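Local coordinates for fucolectin-related protein (Streptococcus pneumoniae, PDB 2WMF) that hydrolyses host carbohydrate antigens as a family 98 glycoside hydrolase, probably cutting within blood-group glycans, at residues 196-199 against 200-203; 329-332 against 333-336; 61-64 against 65-68; 131-134 against 135-139; 350-353 against 354-358. All blocks are in the same frame, centred on the assembly; numbering follows the deposited sequence.

Interaction 1 (196-199 against 200-203); sequences FFEA and SQKY
The side-chain amide of Q201 stacks on one face of the F197 ring, the two planes 24° apart, with OE1 3.4 Å from F197 CE2 and displaced toward the ring's rim. One residue earlier, S200 OG stands over a face of the F196 ring, 3.3 Å from CE2, while W179 meets F196 edge-to-face. The carboxylate of E198 is turned 83° against the Q201 amide, and a water bridges the two by donating to E198 OE2 and to Q201 OE1. E198 bends at chi2 (76°), which brings OE1 round to K202: NZ approaches its anti lone pair at 2.7 Å in a salt bridge. All but E198-Q201, three residues apart, are i to i+4 pairs on helix 194-203, an outer helix of the barrel whose inner side lies on helices 159-172 and 184-192 and strand 207-212. S200 also turns its hydroxyl back on the helix, giving F196 O a bond from OG (2.9 Å) in addition to that from S200 N (2.8 Å), the two donors coming from opposite faces of the carbonyl. The buried hydroxyl thus has a backbone acceptor, whereas the charged pair lies on the exposed side, where solvent would probably weaken its attraction.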
loop_
_atom_site.group_PDB
_atom_site.type_symbol
_atom_site.label_atom_id
_atom_site.label_comp_id
_atom_site.label_asym_id
_atom_site.label_seq_id
_atom_site.Cartn_x
_atom_site.Cartn_y
_atom_site.Cartn_z
ATOM N N PHE A 196 23.550 5.272 8.563
ATOM C CA PHE A 196 22.260 4.611 8.456
ATOM C C PHE A 196 22.393 3.116 8.150
ATOM O O PHE A 196 21.624 2.302 8.682
ATOM C CB PHE A 196 21.318 5.310 7.469
ATOM C CG PHE A 196 19.906 4.883 7.657
ATOM C CD1 PHE A 196 19.188 5.333 8.759
ATOM C CD2 PHE A 196 19.289 3.971 6.803
ATOM C CE1 PHE A 196 17.902 4.913 8.999
ATOM C CE2 PHE A 196 18.001 3.529 7.060
ATOM C CZ PHE A 196 17.296 4.018 8.128
ATOM N N PHE A 197 23.350 2.745 7.300
ATOM C CA PHE A 197 23.610 1.326 7.018
ATOM C C PHE A 197 23.983 0.562 8.301
ATOM O O PHE A 197 23.421 -0.522 8.593
ATOM C CB PHE A 197 24.640 1.179 5.907
ATOM C CG PHE A 197 24.972 -0.243 5.552
ATOM C CD1 PHE A 197 24.006 -1.100 5.031
ATOM C CD2 PHE A 197 26.273 -0.721 5.670
ATOM C CE1 PHE A 197 24.324 -2.396 4.689
ATOM C CE2 PHE A 197 26.592 -2.015 5.311
ATOM C CZ PHE A 197 25.624 -2.848 4.814
ATOM N N GLU A 198 24.896 1.129 9.086
ATOM C CA GLU A 198 25.277 0.554 10.368
ATOM C C GLU A 198 24.069 0.460 11.323
ATOM O O GLU A 198 23.845 -0.587 11.979
ATOM C CB GLU A 198 26.415 1.346 11.012
ATOM C CG GLU A 198 26.670 1.027 12.455
ATOM C CD GLU A 198 27.398 -0.268 12.687
ATOM O OE1 GLU A 198 27.553 -0.637 13.888
ATOM O OE2 GLU A 198 27.857 -0.909 11.719
ATOM N N ALA A 199 23.312 1.549 11.449
ATOM C CA ALA A 199 22.104 1.529 12.321
ATOM C C ALA A 199 21.078 0.486 11.878
ATOM O O ALA A 199 20.408 -0.136 12.713
ATOM C CB ALA A 199 21.476 2.919 12.428
ATOM N N SER A 200 20.928 0.330 10.562
ATOM C CA SER A 200 19.989 -0.670 10.029
ATOM C C SER A 200 20.408 -2.105 10.398
ATOM O O SER A 200 19.594 -2.949 10.785
ATOM C CB SER A 200 19.817 -0.524 8.513
ATOM O OG SER A 200 19.234 0.745 8.223
ATOM N N GLN A 201 21.691 -2.372 10.289
ATOM C CA GLN A 201 22.213 -3.676 10.633
ATOM C C GLN A 201 22.026 -3.990 12.129
ATOM O O GLN A 201 21.800 -5.167 12.517
ATOM C CB GLN A 201 23.695 -3.741 10.282
ATOM C CG GLN A 201 23.964 -3.801 8.812
ATOM C CD GLN A 201 25.442 -3.790 8.505
ATOM O OE1 GLN A 201 26.119 -2.747 8.601
ATOM N NE2 GLN A 201 25.940 -4.910 8.103
ATOM N N LYS A 202 22.117 -2.973 12.976
ATOM C CA LYS A 202 21.964 -3.182 14.432
ATOM C C LYS A 202 20.492 -3.251 14.839
ATOM O O LYS A 202 20.078 -4.094 15.645
ATOM C CB LYS A 202 22.605 -2.040 15.233
ATOM C CG LYS A 202 24.112 -1.914 15.222
ATOM C CD LYS A 202 24.479 -0.665 16.012
ATOM C CE LYS A 202 25.953 -0.612 16.408
ATOM N NZ LYS A 202 26.615 0.692 15.997
ATOM N N TYR A 203 19.690 -2.343 14.277
ATOM C CA TYR A 203 18.359 -2.059 14.808
ATOM C C TYR A 203 17.255 -2.398 13.824
ATOM O O TYR A 203 16.166 -1.829 13.909
ATOM C CB TYR A 203 18.260 -0.583 15.233
ATOM C CG TYR A 203 19.325 -0.148 16.215
ATOM C CD1 TYR A 203 19.510 -0.833 17.415
ATOM C CD2 TYR A 203 20.155 0.949 15.940
ATOM C CE1 TYR A 203 20.496 -0.435 18.327
ATOM C CE2 TYR A 203 21.144 1.329 16.832
ATOM C CZ TYR A 203 21.302 0.644 18.019
ATOM O OH TYR A 203 22.301 1.055 18.917
HETATM O O HOH W 1 28.172 -1.001 8.881
#

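Interaction 2 (329-332 against 333-336)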
loop_
_atom_site.group_PDB
_atom_site.type_symbol
_atom_site.label_atom_id
_atom_site.label_comp_id
_atom_site.label_asym_id
_atom_site.label_seq_id
_atom_site.Cartn_x
_atom_site.Cartn_y
_atom_site.Cartn_z
ATOM N N GLU A 329 10.844 -16.068 4.553
ATOM C CA GLU A 329 11.355 -17.317 3.995
ATOM C C GLU A 329 10.530 -17.787 2.776
ATOM O O GLU A 329 11.082 -18.309 1.815
ATOM C CB GLU A 329 11.486 -18.396 5.089
ATOM C CG GLU A 329 10.209 -18.798 5.739
ATOM C CD GLU A 329 9.829 -17.994 6.991
ATOM O OE1 GLU A 329 10.293 -16.866 7.219
ATOM O OE2 GLU A 329 8.997 -18.500 7.766
ATOM N N GLU A 330 9.226 -17.518 2.797
ATOM C CA GLU A 330 8.379 -17.829 1.611
ATOM C C GLU A 330 8.807 -16.970 0.387
ATOM O O GLU A 330 8.866 -17.466 -0.743
ATOM C CB GLU A 330 6.900 -17.623 1.901
ATOM C CG GLU A 330 6.241 -18.676 2.792
ATOM C CD GLU A 330 4.821 -18.222 3.135
ATOM O OE1 GLU A 330 4.010 -18.483 2.234
ATOM O OE2 GLU A 330 4.556 -17.550 4.198
ATOM N N VAL A 331 9.062 -15.689 0.634
ATOM C CA VAL A 331 9.552 -14.811 -0.427
ATOM C C VAL A 331 10.924 -15.247 -0.908
ATOM O O VAL A 331 11.129 -15.406 -2.113
ATOM C CB VAL A 331 9.467 -13.345 -0.031
ATOM C CG1 VAL A 331 9.983 -12.429 -1.152
ATOM C CG2 VAL A 331 8.024 -12.982 0.305
ATOM N N VAL A 332 11.849 -15.506 0.006
ATOM C CA VAL A 332 13.158 -16.037 -0.404
ATOM C C VAL A 332 12.994 -17.306 -1.264
ATOM O O VAL A 332 13.565 -17.441 -2.362
ATOM C CB VAL A 332 14.082 -16.283 0.816
ATOM C CG1 VAL A 332 15.282 -17.166 0.426
ATOM C CG2 VAL A 332 14.500 -14.928 1.403
ATOM N N ASN A 333 12.155 -18.223 -0.809
ATOM C CA ASN A 333 12.111 -19.534 -1.451
ATOM C C ASN A 333 11.460 -19.551 -2.832
ATOM O O ASN A 333 11.806 -20.401 -3.663
ATOM C CB ASN A 333 11.575 -20.581 -0.499
ATOM C CG ASN A 333 12.639 -20.947 0.557
ATOM O OD1 ASN A 333 13.828 -21.014 0.218
ATOM N ND2 ASN A 333 12.247 -21.125 1.798
ATOM N N ARG A 334 10.616 -18.568 -3.125
ATOM C CA ARG A 334 10.009 -18.448 -4.457
ATOM C C ARG A 334 10.875 -17.634 -5.440
ATOM O O ARG A 334 10.553 -17.544 -6.633
ATOM C CB ARG A 334 8.615 -17.805 -4.342
ATOM C CG ARG A 334 8.677 -16.290 -4.248
ATOM C CD ARG A 334 7.376 -15.688 -3.824
ATOM N NE ARG A 334 7.463 -14.237 -3.769
ATOM C CZ ARG A 334 6.488 -13.421 -3.376
ATOM N NH1 ARG A 334 5.334 -13.905 -2.957
ATOM N NH2 ARG A 334 6.704 -12.110 -3.433
ATOM N N THR A 335 11.958 -17.035 -4.938
ATOM C CA THR A 335 12.771 -16.119 -5.751
ATOM C C THR A 335 13.754 -16.902 -6.610
ATOM O O THR A 335 14.626 -17.588 -6.096
ATOM C CB THR A 335 13.486 -15.075 -4.848
ATOM O OG1 THR A 335 12.506 -14.296 -4.115
ATOM C CG2 THR A 335 14.337 -14.121 -5.669
ATOM N N LYS A 336 13.605 -16.791 -7.928
ATOM C CA LYS A 336 14.511 -17.467 -8.865
ATOM C C LYS A 336 15.686 -16.605 -9.350
ATOM O O LYS A 336 16.690 -17.131 -9.849
ATOM C CB LYS A 336 13.735 -17.982 -10.077
ATOM C CG LYS A 336 12.487 -18.826 -9.780
ATOM C CD LYS A 336 12.762 -20.028 -8.959
ATOM C CE LYS A 336 11.429 -20.741 -8.683
ATOM N NZ LYS A 336 11.631 -22.010 -7.923
HETATM O O HOH W 2 15.798 -18.040 -3.700
#
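V331 and R334 pack side by side at the C-terminal turn of helix 328-334, a short helix that comes after the barrel of this glycoside hydrolase and after helix 307-322. This is the close side of the contact. Both methyls of V331 lie against the guanidinium, CG2 over the centre of one face at 4.0 Å from CZ and CG1 the same 4.0 Å from NH2. R334 places CG between its own backbone N and carbonyl carbon (chi1 82°) and then runs extended to NE, which carries the flat group back alongside V331; NH1 finds its hydrogen bond at T284 O. Behind the valine stand W230 and L231 of helix 219-231. The other side is looser and more exposed: E329 and N333 keep the backbone bond from N333 N to E329 O (2.8 Å), but their side chains approach no nearer than 4.3 Å, CB to ND2, and the E330 carboxylate turns back to S327 N. Past R334 the helical pattern gives way, with T335 N donating to V332 O at 3.1 Å and a water joining V332 O to T335 O. The hydroxyl of T335 closes the turn: OG1 donates to V331 O over 2.7 Å, from 37° out of the carbonyl plane.

Interaction 3 (61-64 against 65-68); sequences GAWE and AIPE
At the C-terminal end of helix 59-64, W63 and I66 meet as the chain leaves the helix, the indole CE3 lying 3.9 Å from I66 CG1 and CZ3 slightly farther from the same carbon. The W63 chi1 of -164° puts CG beside the carbonyl carbon, which brings the end of the indole nearer to I66. I66 in turn brings its CG1 branch over the last turn, where that carbon also rests 3.5 Å from A62 O. Helix 59-64 links the first two strands of the eight-stranded parallel barrel, 39-45 and 74-79, and the W63-I66 pair closes on A74, with I76 also touching the indole and F309 of helix 307-322 beside the isoleucine. The backbone pattern changes from four-residue to three-residue spacing as the helix ends. A65 N gives its hydrogen to G61 O at 3.0 Å and more weakly to A62 O at 3.2 Å, and I66 N then turns to W63 O, three residues back, at 3.1 Å and well above the carbonyl plane. A65 CB fits into the same turn, 3.3 Å from A62 O. K71 serves the helix end from outside: its NZ bonds W63 O and I66 O, and its charge lies against the W63 ring in a cation-pi contact.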
loop_
_atom_site.group_PDB
_atom_site.type_symbol
_atom_site.label_atom_id
_atom_site.label_comp_id
_atom_site.label_asym_id
_atom_site.label_seq_id
_atom_site.Cartn_x
_atom_site.Cartn_y
_atom_site.Cartn_z
ATOM N N GLY A 61 -12.575 10.411 17.643
ATOM C CA GLY A 61 -13.297 9.991 16.445
ATOM C C GLY A 61 -12.478 9.095 15.522
ATOM O O GLY A 61 -13.026 8.171 14.902
ATOM N N ALA A 62 -11.193 9.381 15.436
ATOM C CA ALA A 62 -10.280 8.571 14.617
ATOM C C ALA A 62 -10.260 7.134 15.137
ATOM O O ALA A 62 -10.305 6.177 14.365
ATOM C CB ALA A 62 -8.873 9.151 14.630
ATOM N N TRP A 63 -10.120 6.966 16.462
ATOM C CA TRP A 63 -10.054 5.606 17.012
ATOM C C TRP A 63 -11.436 4.939 16.942
ATOM O O TRP A 63 -11.548 3.739 16.657
ATOM C CB TRP A 63 -9.476 5.639 18.417
ATOM C CG TRP A 63 -9.004 4.325 18.929
ATOM C CD1 TRP A 63 -9.392 3.741 20.091
ATOM C CD2 TRP A 63 -7.994 3.482 18.371
ATOM N NE1 TRP A 63 -8.706 2.558 20.279
ATOM C CE2 TRP A 63 -7.847 2.376 19.229
ATOM C CE3 TRP A 63 -7.209 3.543 17.216
ATOM C CZ2 TRP A 63 -6.948 1.331 18.968
ATOM C CZ3 TRP A 63 -6.335 2.505 16.939
ATOM C CH2 TRP A 63 -6.208 1.411 17.810
ATOM N N GLU A 64 -12.503 5.718 17.119
ATOM C CA GLU A 64 -13.866 5.188 16.889
ATOM C C GLU A 64 -14.071 4.648 15.475
ATOM O O GLU A 64 -14.831 3.699 15.280
ATOM C CB GLU A 64 -14.938 6.221 17.242
ATOM C CG GLU A 64 -15.008 6.430 18.758
ATOM C CD GLU A 64 -15.926 7.543 19.201
ATOM O OE1 GLU A 64 -16.414 8.307 18.323
ATOM O OE2 GLU A 64 -16.147 7.669 20.445
ATOM N N ALA A 65 -13.359 5.221 14.514
ATOM C CA ALA A 65 -13.480 4.820 13.112
ATOM C C ALA A 65 -12.876 3.443 12.810
ATOM O O ALA A 65 -13.168 2.827 11.787
ATOM C CB ALA A 65 -12.805 5.889 12.202
ATOM N N ILE A 66 -11.991 2.975 13.699
ATOM C CA ILE A 66 -11.242 1.735 13.470
ATOM C C ILE A 66 -12.098 0.578 14.002
ATOM O O ILE A 66 -12.426 0.545 15.242
ATOM C CB ILE A 66 -9.879 1.723 14.170
ATOM C CG1 ILE A 66 -9.033 2.972 13.850
ATOM C CG2 ILE A 66 -9.153 0.412 13.866
ATOM C CD1 ILE A 66 -8.782 3.284 12.364
ATOM N N PRO A 67 -12.510 -0.343 13.107
ATOM C CA PRO A 67 -13.342 -1.442 13.602
ATOM C C PRO A 67 -12.675 -2.241 14.709
ATOM O O PRO A 67 -11.451 -2.334 14.773
ATOM C CB PRO A 67 -13.562 -2.307 12.371
ATOM C CG PRO A 67 -13.339 -1.410 11.224
ATOM C CD PRO A 67 -12.317 -0.405 11.643
ATOM N N GLU A 68 -13.496 -2.835 15.573
ATOM C CA GLU A 68 -12.946 -3.516 16.739
ATOM C C GLU A 68 -11.994 -4.660 16.396
ATOM O O GLU A 68 -11.007 -4.854 17.093
ATOM C CB GLU A 68 -14.069 -4.023 17.620
ATOM C CG GLU A 68 -14.728 -2.935 18.444
ATOM C CD GLU A 68 -13.780 -2.008 19.225
ATOM O OE1 GLU A 68 -12.967 -2.493 20.080
ATOM O OE2 GLU A 68 -13.908 -0.784 19.002
#

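Interaction 4 (131-134 against 135-139); sequences EWLD and EQFQK
W132 and Q136 make the main side-chain contact one turn apart on helix 130-139, the crossover helix of the beta-alpha-beta unit between strands 115-121 and 143-149. By CH-pi contact, Q136 CG sits almost squarely over the six-membered ring of W132, 3.5 Å from its centroid and 6° off the normal. A bend at chi2 (-38°) folds the amide over the indole's five-membered part, with NE2 on the same face as CG. Plain hydrocarbon packing follows on the next side of the helix, where L133 CG approaches F137 CE2 at 3.7 Å, both side chains facing L143 of the neighbouring strand. Among the hydrogen bonds, W132 O is gripped twice by Q136, from N at 3.1 Å and from NE2 at 3.0 Å, the donors arriving from opposite faces of the carbonyl; one N-H of the buried amide is thereby bonded while NE2 lies over the ring. Charge enters with D134, whose carboxylate is shared: OD2 makes a salt bridge with K172, and OD1 takes a bond from Y173 OH. That same OD1 also accepts from Q138 NE2 at 2.8 Å, nearly along its C-O axis, with the carboxylate and amide planes 89° apart.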
loop_
_atom_site.group_PDB
_atom_site.type_symbol
_atom_site.label_atom_id
_atom_site.label_comp_id
_atom_site.label_asym_id
_atom_site.label_seq_id
_atom_site.Cartn_x
_atom_site.Cartn_y
_atom_site.Cartn_z
ATOM N N GLU A 131 17.056 13.434 22.580
ATOM C CA GLU A 131 16.815 13.456 24.027
ATOM C C GLU A 131 15.331 13.764 24.389
ATOM O O GLU A 131 14.767 13.166 25.332
ATOM C CB GLU A 131 17.761 14.489 24.629
ATOM C CG GLU A 131 19.277 14.179 24.456
ATOM C CD GLU A 131 19.906 14.430 23.048
ATOM O OE1 GLU A 131 19.307 15.095 22.154
ATOM O OE2 GLU A 131 21.059 13.927 22.850
ATOM N N TRP A 132 14.700 14.687 23.653
ATOM C CA TRP A 132 13.288 15.004 23.840
ATOM C C TRP A 132 12.400 13.813 23.498
ATOM O O TRP A 132 11.462 13.484 24.221
ATOM C CB TRP A 132 12.872 16.236 23.021
ATOM C CG TRP A 132 11.416 16.601 23.110
ATOM C CD1 TRP A 132 10.830 17.471 23.988
ATOM C CD2 TRP A 132 10.347 16.092 22.290
ATOM N NE1 TRP A 132 9.484 17.548 23.752
ATOM C CE2 TRP A 132 9.149 16.702 22.732
ATOM C CE3 TRP A 132 10.290 15.183 21.219
ATOM C CZ2 TRP A 132 7.910 16.419 22.163
ATOM C CZ3 TRP A 132 9.074 14.904 20.669
ATOM C CH2 TRP A 132 7.900 15.528 21.111
ATOM N N LEU A 133 12.696 13.143 22.404
ATOM C CA LEU A 133 11.924 11.955 22.042
ATOM C C LEU A 133 12.059 10.844 23.112
ATOM O O LEU A 133 11.068 10.185 23.479
ATOM C CB LEU A 133 12.380 11.421 20.687
ATOM C CG LEU A 133 11.677 10.174 20.167
ATOM C CD1 LEU A 133 10.190 10.436 20.003
ATOM C CD2 LEU A 133 12.332 9.660 18.853
ATOM N N ASP A 134 13.298 10.640 23.576
ATOM C CA ASP A 134 13.615 9.664 24.643
ATOM C C ASP A 134 12.689 9.923 25.867
ATOM O O ASP A 134 12.038 9.007 26.376
ATOM C CB ASP A 134 15.103 9.773 24.988
ATOM C CG ASP A 134 15.577 8.730 25.997
ATOM O OD1 ASP A 134 14.996 8.662 27.096
ATOM O OD2 ASP A 134 16.496 7.971 25.644
ATOM N N GLU A 135 12.577 11.194 26.262
ATOM C CA GLU A 135 11.699 11.626 27.364
ATOM C C GLU A 135 10.251 11.280 27.091
ATOM O O GLU A 135 9.539 10.832 27.978
ATOM C CB GLU A 135 11.841 13.140 27.603
ATOM C CG GLU A 135 13.178 13.500 28.204
ATOM C CD GLU A 135 13.449 15.016 28.213
ATOM O OE1 GLU A 135 12.645 15.808 27.644
ATOM O OE2 GLU A 135 14.504 15.413 28.786
ATOM N N GLN A 136 9.803 11.481 25.854
ATOM C CA GLN A 136 8.436 11.170 25.527
ATOM C C GLN A 136 8.154 9.658 25.597
ATOM O O GLN A 136 7.101 9.270 26.095
ATOM C CB GLN A 136 7.993 11.774 24.180
ATOM C CG GLN A 136 8.292 13.260 23.972
ATOM C CD GLN A 136 8.098 14.106 25.243
ATOM O OE1 GLN A 136 7.019 14.079 25.873
ATOM N NE2 GLN A 136 9.148 14.827 25.642
ATOM N N PHE A 137 9.093 8.824 25.141
ATOM C CA PHE A 137 8.933 7.367 25.269
ATOM C C PHE A 137 8.845 6.946 26.751
ATOM O O PHE A 137 8.086 6.057 27.093
ATOM C CB PHE A 137 10.088 6.616 24.613
ATOM C CG PHE A 137 10.009 6.496 23.111
ATOM C CD1 PHE A 137 8.878 5.977 22.504
ATOM C CD2 PHE A 137 11.118 6.812 22.320
ATOM C CE1 PHE A 137 8.806 5.821 21.093
ATOM C CE2 PHE A 137 11.058 6.645 20.930
ATOM C CZ PHE A 137 9.886 6.141 20.322
ATOM N N GLN A 138 9.625 7.604 27.599
ATOM C CA GLN A 138 9.608 7.270 29.027
ATOM C C GLN A 138 8.236 7.562 29.620
ATOM O O GLN A 138 7.732 6.815 30.464
ATOM C CB GLN A 138 10.655 8.082 29.780
ATOM C CG GLN A 138 12.061 7.722 29.477
ATOM C CD GLN A 138 13.020 8.625 30.247
ATOM O OE1 GLN A 138 12.945 8.677 31.489
ATOM N NE2 GLN A 138 13.899 9.370 29.531
ATOM N N LYS A 139 7.648 8.670 29.216
ATOM C CA LYS A 139 6.425 9.149 29.820
ATOM C C LYS A 139 5.144 8.510 29.291
ATOM O O LYS A 139 4.164 8.377 30.029
ATOM C CB LYS A 139 6.366 10.650 29.656
ATOM C CG LYS A 139 5.130 11.254 30.313
ATOM C CD LYS A 139 5.308 12.702 30.687
ATOM C CE LYS A 139 4.061 13.178 31.443
ATOM N NZ LYS A 139 4.192 14.617 31.805
#

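Interaction 5 (350-353 against 354-358); sequences NGFY and QGLYS
Y353 meets S358 through CB and Y357 through one edge of its ring. Its CB lies 4.1 Å from S358 CB and a little nearer S358 O. With CG anti to the carbonyl carbon (chi1 -62°), the ring then rises beside that of Y357, the two side chains pointing the same way. CD1 comes down on the face of Y357, 3.5 Å from CZ, and CE1 lies 3.2 Å from Y357 OH, which stands at the edge of the Y353 ring, near its plane. The pair is an offset edge-to-face contact, centroids 5.2 Å apart and planes at 64°, the edge belonging to Y353. One face of the Y353 ring has F352 CD2 over its centre. At the tip, Y353 OH is hydrogen-bonded to S224 OG, while Y357 OH is bonded to L374 N, so both phenols are fixed at their ends.

The backbone of the same stretch is held by its own bonds. G351 to Q354 is a type I beta turn, and Y353, its third residue, offers its O to three N-H groups of the chain that follows: Y357 N at 3.0 Å in the carbonyl plane, with L356 N and S358 N out of that plane, on opposite faces. G355, at a positive phi (75°), lets the chain curl round this oxygen. L356 reaches back so that its CD1 sits 4.1 Å from F352 CE2, over that ring's face.

Within the long loop between strands 337-340 and 376-377, the tyrosines rest on A220 and S224 of helix 219-231, while L356 leans on L410 of helix 406-413, whose K406 binds F352 O and Q354 O.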
loop_
_atom_site.group_PDB
_atom_site.type_symbol
_atom_site.label_atom_id
_atom_site.label_comp_id
_atom_site.label_asym_id
_atom_site.label_seq_id
_atom_site.Cartn_x
_atom_site.Cartn_y
_atom_site.Cartn_z
ATOM N N ASN A 350 16.616 2.418 -16.756
ATOM C CA ASN A 350 15.223 2.888 -16.758
ATOM C C ASN A 350 14.197 2.205 -17.718
ATOM O O ASN A 350 12.972 2.304 -17.444
ATOM C CB ASN A 350 15.225 4.370 -17.221
ATOM C CG ASN A 350 15.887 5.346 -16.211
ATOM O OD1 ASN A 350 16.453 4.937 -15.193
ATOM N ND2 ASN A 350 15.807 6.666 -16.517
ATOM N N GLY A 351 14.575 1.331 -18.645
ATOM C CA GLY A 351 13.669 0.195 -18.983
ATOM C C GLY A 351 13.613 -1.201 -18.444
ATOM O O GLY A 351 13.053 -2.093 -19.116
ATOM N N PHE A 352 14.147 -1.417 -17.251
ATOM C CA PHE A 352 14.296 -2.776 -16.777
ATOM C C PHE A 352 12.965 -3.533 -16.743
ATOM O O PHE A 352 12.935 -4.712 -17.059
ATOM C CB PHE A 352 14.962 -2.817 -15.393
ATOM C CG PHE A 352 15.232 -4.220 -14.898
ATOM C CD1 PHE A 352 16.323 -4.974 -15.387
ATOM C CD2 PHE A 352 14.399 -4.802 -13.971
ATOM C CE1 PHE A 352 16.549 -6.262 -14.919
ATOM C CE2 PHE A 352 14.612 -6.077 -13.519
ATOM C CZ PHE A 352 15.694 -6.817 -13.971
ATOM N N TYR A 353 11.895 -2.887 -16.263
ATOM C CA TYR A 353 10.668 -3.626 -16.007
ATOM C C TYR A 353 9.778 -3.787 -17.257
ATOM O O TYR A 353 8.814 -4.579 -17.264
ATOM C CB TYR A 353 9.895 -2.967 -14.861
ATOM C CG TYR A 353 10.700 -3.003 -13.571
ATOM C CD1 TYR A 353 10.676 -4.129 -12.756
ATOM C CD2 TYR A 353 11.512 -1.945 -13.188
ATOM C CE1 TYR A 353 11.413 -4.184 -11.583
ATOM C CE2 TYR A 353 12.277 -2.003 -12.021
ATOM C CZ TYR A 353 12.239 -3.128 -11.241
ATOM O OH TYR A 353 12.966 -3.154 -10.079
ATOM N N GLN A 354 10.137 -3.090 -18.327
ATOM C CA GLN A 354 9.425 -3.246 -19.628
ATOM C C GLN A 354 9.578 -4.675 -20.141
ATOM O O GLN A 354 10.645 -5.309 -20.010
ATOM C CB GLN A 354 10.018 -2.288 -20.632
ATOM C CG GLN A 354 9.866 -0.855 -20.263
ATOM C CD GLN A 354 8.530 -0.288 -20.643
ATOM O OE1 GLN A 354 7.742 -0.921 -21.359
ATOM N NE2 GLN A 354 8.268 0.932 -20.188
ATOM N N GLY A 355 8.514 -5.227 -20.696
ATOM C CA GLY A 355 8.541 -6.624 -21.098
ATOM C C GLY A 355 8.456 -7.673 -20.042
ATOM O O GLY A 355 8.245 -8.841 -20.350
ATOM N N LEU A 356 8.619 -7.265 -18.782
ATOM C CA LEU A 356 8.529 -8.180 -17.657
ATOM C C LEU A 356 7.229 -7.983 -16.958
ATOM O O LEU A 356 6.311 -8.809 -17.091
ATOM C CB LEU A 356 9.718 -8.019 -16.656
ATOM C CG LEU A 356 11.053 -8.485 -17.161
ATOM C CD1 LEU A 356 12.167 -7.999 -16.200
ATOM C CD2 LEU A 356 11.005 -10.018 -17.391
ATOM N N TYR A 357 7.086 -6.869 -16.240
ATOM C CA TYR A 357 5.893 -6.723 -15.460
ATOM C C TYR A 357 5.368 -5.350 -15.146
ATOM O O TYR A 357 4.342 -5.228 -14.472
ATOM C CB TYR A 357 6.007 -7.537 -14.217
ATOM C CG TYR A 357 6.997 -7.136 -13.138
ATOM C CD1 TYR A 357 6.723 -6.117 -12.246
ATOM C CD2 TYR A 357 8.154 -7.873 -12.930
ATOM C CE1 TYR A 357 7.631 -5.795 -11.207
ATOM C CE2 TYR A 357 9.051 -7.562 -11.880
ATOM C CZ TYR A 357 8.749 -6.551 -11.021
ATOM O OH TYR A 357 9.598 -6.291 -9.974
ATOM N N SER A 358 6.034 -4.312 -15.643
ATOM C CA SER A 358 5.458 -2.975 -15.591
ATOM C C SER A 358 5.852 -2.225 -16.855
ATOM O O SER A 358 7.053 -1.983 -17.111
ATOM C CB SER A 358 5.928 -2.155 -14.369
ATOM O OG SER A 358 5.333 -0.852 -14.409
HETATM O O HOH W 3 10.861 2.448 -20.149
#

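Along the chain the contacts come in the order 3, 4, 1, 2, 5. Interactions 3, 4 and 1 lie on or at the end of helices that surround the parallel eight-stranded barrel, and interactions 4 and 1, with centres about 21 Å apart, both pack against helix 159-172. Interactions 2 and 5 follow the barrel, in the C-terminal region of the chain; their nearest atoms are about 9 Å apart, and both reach the barrel helix 219-231, interaction 2 at its end and interaction 5 near its start. Interactions 4 and 5, about 46 Å apart between centres, lie on opposite sides of the chain's centre. Residues after the barrel thus pack directly on one of its outer helices, 219-231, joining the two regions.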